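Long-range contact in crystal protein (Bacillus thuringiensis serovar dakota, PDB 2ZTB), which is a parasporin-2 toxin that recognizes cancer cells, probably killing them by forming beta-barrel pores as its aerolysin-type relatives do: residues D2-L16 / T117-K129. Numbering follows the deposited sequence.
Sequences DVIREYLMFNELSAL and TTGFKFTSKLSIK
The carboxylate of Glu6 points into the turn at Thr123-Ser124 and accepts both of its backbone N-H groups, a task suited to a long side chain ending in two acceptors. Thr123 N donates a hydrogen bond to Glu6 OE1 (3.1 Å), and Ser124 N reaches the syn lone pair of Glu6 OE2. Ser124 OG donates to the same Glu6 OE2 at 2.6 Å, nearly along the C-O bond, so this oxygen is gripped twice by one serine, which offers both N-H and hydroxyl. Glu6 CG is flanked by both backbone neighbours (chi1 48°), and the extended chain beyond it carries the carboxylate past the Phe122 ring, the two planes 59° apart. Next to it Ile4 lays CG2 against Phe122 CD2 (3.5 Å) and turns CD1 to Leu126 CD1, an apolar patch beside the polar grip.

Glu12 repeats the theme from the 3-10 segment 10-15. Its OE1 accepts Lys121 N (2.8 Å, 163° at the hydrogen) on the anti side but tilted out of the carboxylate plane, while OE2 takes Met9 N of its own segment. The long, flexible Lys121 chain runs antiparallel alongside that of Glu12 and bends at its last torsion, bringing Lys121 NZ to 2.7 Å from Asn11 O, above the carbonyl plane rather than on a lone pair. Ala15, small enough for close approach, places CB 3.6 Å from the centroid of the Phe120 ring, almost on its normal: a CH-pi contact. Leu16 CD1 meets the ring edge, and Thr118 OG1 donates in plane to Ala15 O (2.7 Å).

Lys63 of strand 61-90 forms salt bridges with both Glu6 and Glu12. In this elongated, mostly beta toxin, consistent with an aerolysin-type fold, the contact fastens the N-terminal strand and 3-10 turn to the connection between strands 96-116 and 126-132; carboxylates accept three of its N-H groups, and the shared lysine would partly balance their charge.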
ATOM      1  N   ASP A   2      -1.832 -10.544  -2.907  1.00 83.59           N
ATOM      2  CA  ASP A   2      -1.618 -11.090  -4.290  1.00 83.47           C
ATOM      3  C   ASP A   2      -0.374 -12.003  -4.399  1.00 82.69           C
ATOM      4  O   ASP A   2       0.602 -11.824  -3.658  1.00 82.63           O
ATOM      5  CB  ASP A   2      -1.556  -9.938  -5.317  1.00 83.62           C
ATOM      6  CG  ASP A   2      -2.020 -10.361  -6.725  1.00 85.00           C
ATOM      7  OD1 ASP A   2      -2.927 -11.235  -6.862  1.00 84.99           O
ATOM      8  OD2 ASP A   2      -1.472  -9.795  -7.702  1.00 86.14           O
ATOM      9  N   VAL A   3      -0.435 -12.975  -5.322  1.00 81.77           N
ATOM     10  CA  VAL A   3       0.694 -13.881  -5.611  1.00 80.65           C
ATOM     11  C   VAL A   3       1.538 -13.367  -6.792  1.00 79.33           C
ATOM     12  O   VAL A   3       1.218 -13.584  -7.970  1.00 79.67           O
ATOM     13  CB  VAL A   3       0.243 -15.362  -5.893  1.00 81.06           C
ATOM     14  CG1 VAL A   3       1.373 -16.355  -5.493  1.00 80.57           C
ATOM     15  CG2 VAL A   3      -1.082 -15.689  -5.159  1.00 81.58           C
ATOM     16  N   ILE A   4       2.623 -12.685  -6.464  1.00 77.33           N
ATOM     17  CA  ILE A   4       3.468 -12.043  -7.467  1.00 74.98           C
ATOM     18  C   ILE A   4       4.736 -12.877  -7.702  1.00 73.51           C
ATOM     19  O   ILE A   4       5.311 -13.427  -6.764  1.00 72.98           O
ATOM     20  CB  ILE A   4       3.763 -10.566  -7.053  1.00 74.83           C
ATOM     21  CG1 ILE A   4       2.481  -9.720  -7.180  1.00 74.05           C
ATOM     22  CG2 ILE A   4       4.914  -9.954  -7.866  1.00 74.01           C
ATOM     23  CD1 ILE A   4       2.388  -8.575  -6.182  1.00 72.03           C
ATOM     24  N   ARG A   5       5.140 -12.982  -8.962  1.00 71.73           N
ATOM     25  CA  ARG A   5       6.337 -13.719  -9.336  1.00 70.54           C
ATOM     26  C   ARG A   5       6.921 -13.111 -10.597  1.00 69.60           C
ATOM     27  O   ARG A   5       6.363 -13.243 -11.678  1.00 69.23           O
ATOM     28  CB  ARG A   5       6.018 -15.206  -9.544  1.00 70.52           C
ATOM     29  CG  ARG A   5       7.210 -16.077  -9.931  1.00 70.04           C
ATOM     30  CD  ARG A   5       6.915 -17.517  -9.557  1.00 69.66           C
ATOM     31  NE  ARG A   5       7.942 -18.454  -9.997  1.00 70.04           N
ATOM     32  CZ  ARG A   5       9.009 -18.815  -9.285  1.00 69.66           C
ATOM     33  NH1 ARG A   5       9.226 -18.315  -8.074  1.00 67.67           N
ATOM     34  NH2 ARG A   5       9.869 -19.691  -9.796  1.00 68.38           N
ATOM     35  N   GLU A   6       8.048 -12.427 -10.453  1.00 68.53           N
ATOM     36  CA  GLU A   6       8.673 -11.801 -11.608  1.00 67.45           C
ATOM     37  C   GLU A   6      10.186 -11.935 -11.563  1.00 66.01           C
ATOM     38  O   GLU A   6      10.745 -12.355 -10.551  1.00 65.70           O
ATOM     39  CB  GLU A   6       8.219 -10.332 -11.767  1.00 67.84           C
ATOM     40  CG  GLU A   6       8.272  -9.477 -10.518  1.00 68.11           C
ATOM     41  CD  GLU A   6       7.759  -8.054 -10.757  1.00 68.19           C
ATOM     42  OE1 GLU A   6       8.601  -7.133 -10.869  1.00 67.45           O
ATOM     43  OE2 GLU A   6       6.522  -7.864 -10.833  1.00 66.99           O
ATOM     44  N   TYR A   7      10.831 -11.595 -12.675  1.00 64.42           N
ATOM     45  CA  TYR A   7      12.263 -11.637 -12.786  1.00 62.99           C
ATOM     46  C   TYR A   7      12.934 -10.715 -11.776  1.00 62.23           C
ATOM     47  O   TYR A   7      12.422  -9.630 -11.443  1.00 62.33           O
ATOM     48  CB  TYR A   7      12.709 -11.269 -14.200  1.00 63.30           C
ATOM     49  CG  TYR A   7      12.444 -12.328 -15.257  1.00 64.07           C
ATOM     50  CD1 TYR A   7      12.448 -13.693 -14.942  1.00 64.28           C
ATOM     51  CD2 TYR A   7      12.215 -11.963 -16.581  1.00 64.51           C
ATOM     52  CE1 TYR A   7      12.211 -14.666 -15.923  1.00 64.56           C
ATOM     53  CE2 TYR A   7      11.982 -12.922 -17.568  1.00 66.29           C
ATOM     54  CZ  TYR A   7      11.981 -14.274 -17.238  1.00 65.45           C
ATOM     55  OH  TYR A   7      11.736 -15.217 -18.234  1.00 65.19           O
ATOM     56  N   LEU A   8      14.078 -11.167 -11.271  1.00 60.60           N
ATOM     57  CA  LEU A   8      14.947 -10.321 -10.480  1.00 59.13           C
ATOM     58  C   LEU A   8      15.817  -9.553 -11.479  1.00 58.87           C
ATOM     59  O   LEU A   8      16.246 -10.109 -12.504  1.00 59.11           O
ATOM     60  CB  LEU A   8      15.779 -11.167  -9.517  1.00 58.81           C
ATOM     61  CG  LEU A   8      16.721 -10.430  -8.549  1.00 58.70           C
ATOM     62  CD1 LEU A   8      15.944  -9.679  -7.465  1.00 53.62           C
ATOM     63  CD2 LEU A   8      17.737 -11.422  -7.932  1.00 58.03           C
ATOM     64  N   MET A   9      16.034  -8.271 -11.209  1.00 57.86           N
ATOM     65  CA  MET A   9      16.833  -7.428 -12.091  1.00 57.55           C
ATOM     66  C   MET A   9      18.150  -7.033 -11.407  1.00 56.72           C
ATOM     67  O   MET A   9      18.238  -7.060 -10.183  1.00 56.32           O
ATOM     68  CB  MET A   9      16.035  -6.180 -12.487  1.00 57.98           C
ATOM     69  CG  MET A   9      14.618  -6.462 -13.056  1.00 60.92           C
ATOM     70  SD  MET A   9      14.683  -7.251 -14.684  1.00 66.40           S
ATOM     71  CE  MET A   9      15.264  -5.904 -15.733  1.00 66.79           C
ATOM     72  N   PHE A  10      19.164  -6.673 -12.194  1.00 56.19           N
ATOM     73  CA  PHE A  10      20.452  -6.230 -11.643  1.00 56.20           C
ATOM     74  C   PHE A  10      20.352  -4.964 -10.785  1.00 56.60           C
ATOM     75  O   PHE A  10      21.136  -4.800  -9.838  1.00 56.80           O
ATOM     76  CB  PHE A  10      21.520  -6.052 -12.730  1.00 55.74           C
ATOM     77  CG  PHE A  10      22.292  -7.324 -13.051  1.00 56.12           C
ATOM     78  CD1 PHE A  10      22.197  -7.915 -14.302  1.00 54.82           C
ATOM     79  CD2 PHE A  10      23.115  -7.920 -12.100  1.00 55.35           C
ATOM     80  CE1 PHE A  10      22.898  -9.075 -14.604  1.00 54.67           C
ATOM     81  CE2 PHE A  10      23.821  -9.084 -12.395  1.00 55.78           C
ATOM     82  CZ  PHE A  10      23.713  -9.664 -13.647  1.00 54.57           C
ATOM     83  N   ASN A  11      19.407  -4.074 -11.117  1.00 56.28           N
ATOM     84  CA  ASN A  11      19.247  -2.816 -10.389  1.00 56.43           C
ATOM     85  C   ASN A  11      18.494  -2.971  -9.070  1.00 56.57           C
ATOM     86  O   ASN A  11      18.247  -1.998  -8.365  1.00 56.71           O
ATOM     87  CB  ASN A  11      18.681  -1.687 -11.284  1.00 56.75           C
ATOM     88  CG  ASN A  11      17.186  -1.863 -11.665  1.00 57.21           C
ATOM     89  OD1 ASN A  11      16.590  -0.932 -12.203  1.00 59.71           O
ATOM     90  ND2 ASN A  11      16.595  -3.022 -11.396  1.00 56.16           N
ATOM     91  N   GLU A  12      18.171  -4.217  -8.741  1.00 56.96           N
ATOM     92  CA  GLU A  12      17.487  -4.589  -7.500  1.00 57.50           C
ATOM     93  C   GLU A  12      18.372  -5.402  -6.559  1.00 56.78           C
ATOM     94  O   GLU A  12      17.920  -5.791  -5.483  1.00 57.23           O
ATOM     95  CB  GLU A  12      16.311  -5.503  -7.812  1.00 57.69           C
ATOM     96  CG  GLU A  12      15.149  -4.849  -8.448  1.00 60.72           C
ATOM     97  CD  GLU A  12      14.048  -5.850  -8.670  1.00 63.42           C
ATOM     98  OE1 GLU A  12      13.066  -5.785  -7.906  1.00 65.49           O
ATOM     99  OE2 GLU A  12      14.190  -6.711  -9.569  1.00 61.99           O
ATOM    100  N   LEU A  13      19.598  -5.702  -6.980  1.00 55.72           N
ATOM    101  CA  LEU A  13      20.544  -6.469  -6.157  1.00 54.64           C
ATOM    102  C   LEU A  13      20.788  -5.845  -4.788  1.00 54.03           C
ATOM    103  O   LEU A  13      20.917  -6.557  -3.798  1.00 54.00           O
ATOM    104  CB  LEU A  13      21.846  -6.706  -6.927  1.00 54.40           C
ATOM    105  CG  LEU A  13      21.964  -8.114  -7.557  1.00 55.32           C
ATOM    106  CD1 LEU A  13      20.679  -8.666  -8.176  1.00 51.92           C
ATOM    107  CD2 LEU A  13      23.151  -8.247  -8.516  1.00 54.55           C
ATOM    108  N   SER A  14      20.798  -4.514  -4.728  1.00 53.47           N
ATOM    109  CA  SER A  14      20.868  -3.772  -3.461  1.00 52.80           C
ATOM    110  C   SER A  14      19.732  -4.115  -2.502  1.00 52.84           C
ATOM    111  O   SER A  14      19.899  -4.013  -1.280  1.00 52.44           O
ATOM    112  CB  SER A  14      20.878  -2.275  -3.729  1.00 52.69           C
ATOM    113  OG  SER A  14      19.681  -1.891  -4.385  1.00 53.62           O
ATOM    114  N   ALA A  15      18.591  -4.535  -3.062  1.00 53.13           N
ATOM    115  CA  ALA A  15      17.433  -4.981  -2.284  1.00 54.06           C
ATOM    116  C   ALA A  15      17.708  -6.303  -1.583  1.00 54.44           C
ATOM    117  O   ALA A  15      17.053  -6.635  -0.602  1.00 55.47           O
ATOM    118  CB  ALA A  15      16.150  -5.079  -3.175  1.00 53.11           C
ATOM    119  N   LEU A  16      18.667  -7.068  -2.110  1.00 55.29           N
ATOM    120  CA  LEU A  16      19.183  -8.273  -1.455  1.00 54.74           C
ATOM    121  C   LEU A  16      20.558  -7.987  -0.811  1.00 54.88           C
ATOM    122  O   LEU A  16      21.411  -8.892  -0.650  1.00 55.08           O
ATOM    123  CB  LEU A  16      19.290  -9.414  -2.459  1.00 54.70           C
ATOM    124  CG  LEU A  16      18.051 -10.144  -3.043  1.00 55.18           C
ATOM    125  CD1 LEU A  16      16.927 -10.326  -2.028  1.00 52.80           C
ATOM    126  CD2 LEU A  16      17.544  -9.480  -4.297  1.00 55.00           C
ATOM    127  N   THR A 117      11.233  -3.139   2.642  1.00 57.35           N
ATOM    128  CA  THR A 117      12.245  -2.663   3.570  1.00 56.53           C
ATOM    129  C   THR A 117      13.569  -2.288   2.889  1.00 56.05           C
ATOM    130  O   THR A 117      14.343  -1.540   3.461  1.00 56.13           O
ATOM    131  CB  THR A 117      12.472  -3.691   4.715  1.00 57.12           C
ATOM    132  OG1 THR A 117      12.736  -4.998   4.165  1.00 57.35           O
ATOM    133  CG2 THR A 117      11.228  -3.735   5.628  1.00 55.79           C
ATOM    134  N   THR A 118      13.809  -2.784   1.671  1.00 55.44           N
ATOM    135  CA  THR A 118      15.112  -2.620   0.999  1.00 55.74           C
ATOM    136  C   THR A 118      15.050  -2.106  -0.456  1.00 56.27           C
ATOM    137  O   THR A 118      16.085  -1.956  -1.124  1.00 55.88           O
ATOM    138  CB  THR A 118      15.921  -3.954   1.018  1.00 55.05           C
ATOM    139  OG1 THR A 118      15.132  -4.977   0.425  1.00 56.60           O
ATOM    140  CG2 THR A 118      16.303  -4.376   2.435  1.00 53.01           C
ATOM    141  N   GLY A 119      13.834  -1.894  -0.961  1.00 57.29           N
ATOM    142  CA  GLY A 119      13.629  -1.227  -2.252  1.00 57.38           C
ATOM    143  C   GLY A 119      13.568  -2.110  -3.482  1.00 57.38           C
ATOM    144  O   GLY A 119      14.154  -1.791  -4.509  1.00 57.62           O
ATOM    145  N   PHE A 120      12.881  -3.233  -3.368  1.00 57.61           N
ATOM    146  CA  PHE A 120      12.514  -4.023  -4.524  1.00 58.63           C
ATOM    147  C   PHE A 120      11.715  -3.196  -5.523  1.00 59.22           C
ATOM    148  O   PHE A 120      11.061  -2.217  -5.149  1.00 59.67           O
ATOM    149  CB  PHE A 120      11.710  -5.248  -4.093  1.00 58.72           C
ATOM    150  CG  PHE A 120      12.537  -6.302  -3.416  1.00 58.33           C
ATOM    151  CD1 PHE A 120      12.644  -6.333  -2.030  1.00 58.70           C
ATOM    152  CD2 PHE A 120      13.231  -7.247  -4.171  1.00 57.47           C
ATOM    153  CE1 PHE A 120      13.427  -7.315  -1.399  1.00 60.37           C
ATOM    154  CE2 PHE A 120      14.019  -8.229  -3.555  1.00 56.34           C
ATOM    155  CZ  PHE A 120      14.110  -8.269  -2.168  1.00 57.27           C
ATOM    156  N   LYS A 121      11.803  -3.566  -6.796  1.00 59.73           N
ATOM    157  CA  LYS A 121      11.102  -2.838  -7.850  1.00 60.40           C
ATOM    158  C   LYS A 121      10.126  -3.775  -8.550  1.00 60.14           C
ATOM    159  O   LYS A 121      10.396  -4.253  -9.636  1.00 60.72           O
ATOM    160  CB  LYS A 121      12.101  -2.237  -8.853  1.00 60.30           C
ATOM    161  CG  LYS A 121      13.191  -1.376  -8.221  1.00 60.85           C
ATOM    162  CD  LYS A 121      14.114  -0.765  -9.268  1.00 61.29           C
ATOM    163  CE  LYS A 121      15.130   0.167  -8.632  1.00 62.89           C
ATOM    164  NZ  LYS A 121      16.048  -0.594  -7.723  1.00 66.20           N
ATOM    165  N   PHE A 122       9.007  -4.055  -7.900  1.00 60.51           N
ATOM    166  CA  PHE A 122       7.930  -4.844  -8.498  1.00 60.19           C
ATOM    167  C   PHE A 122       7.077  -4.053  -9.459  1.00 60.56           C
ATOM    168  O   PHE A 122       6.715  -2.906  -9.192  1.00 60.92           O
ATOM    169  CB  PHE A 122       7.043  -5.449  -7.428  1.00 59.69           C
ATOM    170  CG  PHE A 122       7.697  -6.562  -6.666  1.00 59.98           C
ATOM    171  CD1 PHE A 122       8.370  -6.306  -5.485  1.00 58.79           C
ATOM    172  CD2 PHE A 122       7.627  -7.874  -7.133  1.00 60.16           C
ATOM    173  CE1 PHE A 122       8.958  -7.336  -4.770  1.00 60.27           C
ATOM    174  CE2 PHE A 122       8.220  -8.911  -6.426  1.00 60.00           C
ATOM    175  CZ  PHE A 122       8.895  -8.638  -5.243  1.00 59.23           C
ATOM    176  N   THR A 123       6.761  -4.705 -10.573  1.00 61.13           N
ATOM    177  CA  THR A 123       5.989  -4.154 -11.671  1.00 62.00           C
ATOM    178  C   THR A 123       4.516  -4.557 -11.549  1.00 62.25           C
ATOM    179  O   THR A 123       3.624  -3.772 -11.884  1.00 61.54           O
ATOM    180  CB  THR A 123       6.599  -4.628 -13.022  1.00 62.30           C
ATOM    181  OG1 THR A 123       7.659  -3.739 -13.393  1.00 63.79           O
ATOM    182  CG2 THR A 123       5.575  -4.680 -14.153  1.00 63.52           C
ATOM    183  N   SER A 124       4.265  -5.767 -11.053  1.00 62.73           N
ATOM    184  CA  SER A 124       2.888  -6.254 -10.951  1.00 63.35           C
ATOM    185  C   SER A 124       2.124  -5.663  -9.781  1.00 63.34           C
ATOM    186  O   SER A 124       2.650  -5.523  -8.681  1.00 64.16           O
ATOM    187  CB  SER A 124       2.799  -7.787 -10.958  1.00 63.59           C
ATOM    188  OG  SER A 124       3.993  -8.414 -10.547  1.00 65.26           O
ATOM    189  N   LYS A 125       0.875  -5.306 -10.039  1.00 63.31           N
ATOM    190  CA  LYS A 125       0.035  -4.680  -9.030  1.00 62.94           C
ATOM    191  C   LYS A 125      -0.210  -5.646  -7.881  1.00 62.39           C
ATOM    192  O   LYS A 125      -0.296  -6.858  -8.080  1.00 62.50           O
ATOM    193  CB  LYS A 125      -1.286  -4.237  -9.648  1.00 63.01           C
ATOM    194  CG  LYS A 125      -1.146  -3.294 -10.838  1.00 63.87           C
ATOM    195  CD  LYS A 125      -0.852  -1.855 -10.430  1.00 64.53           C
ATOM    196  CE  LYS A 125      -0.810  -0.973 -11.671  1.00 66.17           C
ATOM    197  NZ  LYS A 125      -1.057   0.460 -11.372  1.00 67.98           N
ATOM    198  N   LEU A 126      -0.298  -5.100  -6.675  1.00 61.43           N
ATOM    199  CA  LEU A 126      -0.604  -5.888  -5.499  1.00 60.55           C
ATOM    200  C   LEU A 126      -2.084  -5.711  -5.134  1.00 60.39           C
ATOM    201  O   LEU A 126      -2.585  -4.583  -5.051  1.00 60.10           O
ATOM    202  CB  LEU A 126       0.297  -5.454  -4.346  1.00 60.30           C
ATOM    203  CG  LEU A 126       0.080  -6.085  -2.971  1.00 60.15           C
ATOM    204  CD1 LEU A 126       0.586  -7.506  -2.959  1.00 58.81           C
ATOM    205  CD2 LEU A 126       0.755  -5.249  -1.883  1.00 59.94           C
ATOM    206  N   SER A 127      -2.776  -6.825  -4.924  1.00 60.52           N
ATOM    207  CA  SER A 127      -4.171  -6.792  -4.504  1.00 60.77           C
ATOM    208  C   SER A 127      -4.281  -6.686  -2.987  1.00 60.77           C
ATOM    209  O   SER A 127      -3.745  -7.524  -2.245  1.00 60.37           O
ATOM    210  CB  SER A 127      -4.931  -8.004  -5.025  1.00 61.12           C
ATOM    211  OG  SER A 127      -4.943  -8.010  -6.443  1.00 62.05           O
ATOM    212  N   ILE A 128      -4.958  -5.624  -2.552  1.00 60.51           N
ATOM    213  CA  ILE A 128      -5.214  -5.360  -1.142  1.00 60.71           C
ATOM    214  C   ILE A 128      -6.734  -5.283  -0.934  1.00 61.63           C
ATOM    215  O   ILE A 128      -7.439  -4.511  -1.600  1.00 61.33           O
ATOM    216  CB  ILE A 128      -4.476  -4.059  -0.643  1.00 60.56           C
ATOM    217  CG1 ILE A 128      -2.944  -4.237  -0.684  1.00 59.26           C
ATOM    218  CG2 ILE A 128      -4.928  -3.645   0.756  1.00 59.64           C
ATOM    219  CD1 ILE A 128      -2.398  -5.403   0.187  1.00 56.30           C
ATOM    220  N   LYS A 129      -7.227  -6.119  -0.025  1.00 62.23           N
ATOM    221  CA  LYS A 129      -8.636  -6.148   0.332  1.00 62.80           C
ATOM    222  C   LYS A 129      -8.792  -6.218   1.842  1.00 62.46           C
ATOM    223  O   LYS A 129      -8.198  -7.074   2.494  1.00 62.85           O
ATOM    224  CB  LYS A 129      -9.325  -7.342  -0.321  1.00 63.47           C
ATOM    225  CG  LYS A 129      -9.545  -7.189  -1.822  1.00 66.01           C
ATOM    226  CD  LYS A 129      -9.814  -8.523  -2.512  1.00 68.84           C
ATOM    227  CE  LYS A 129     -10.835  -8.368  -3.646  1.00 70.55           C
ATOM    228  NZ  LYS A 129     -12.080  -7.691  -3.167  1.00 70.63           N
TER
HETATM  229  O   HOH W   1      17.434  -1.147  -3.272  1.00 43.09           O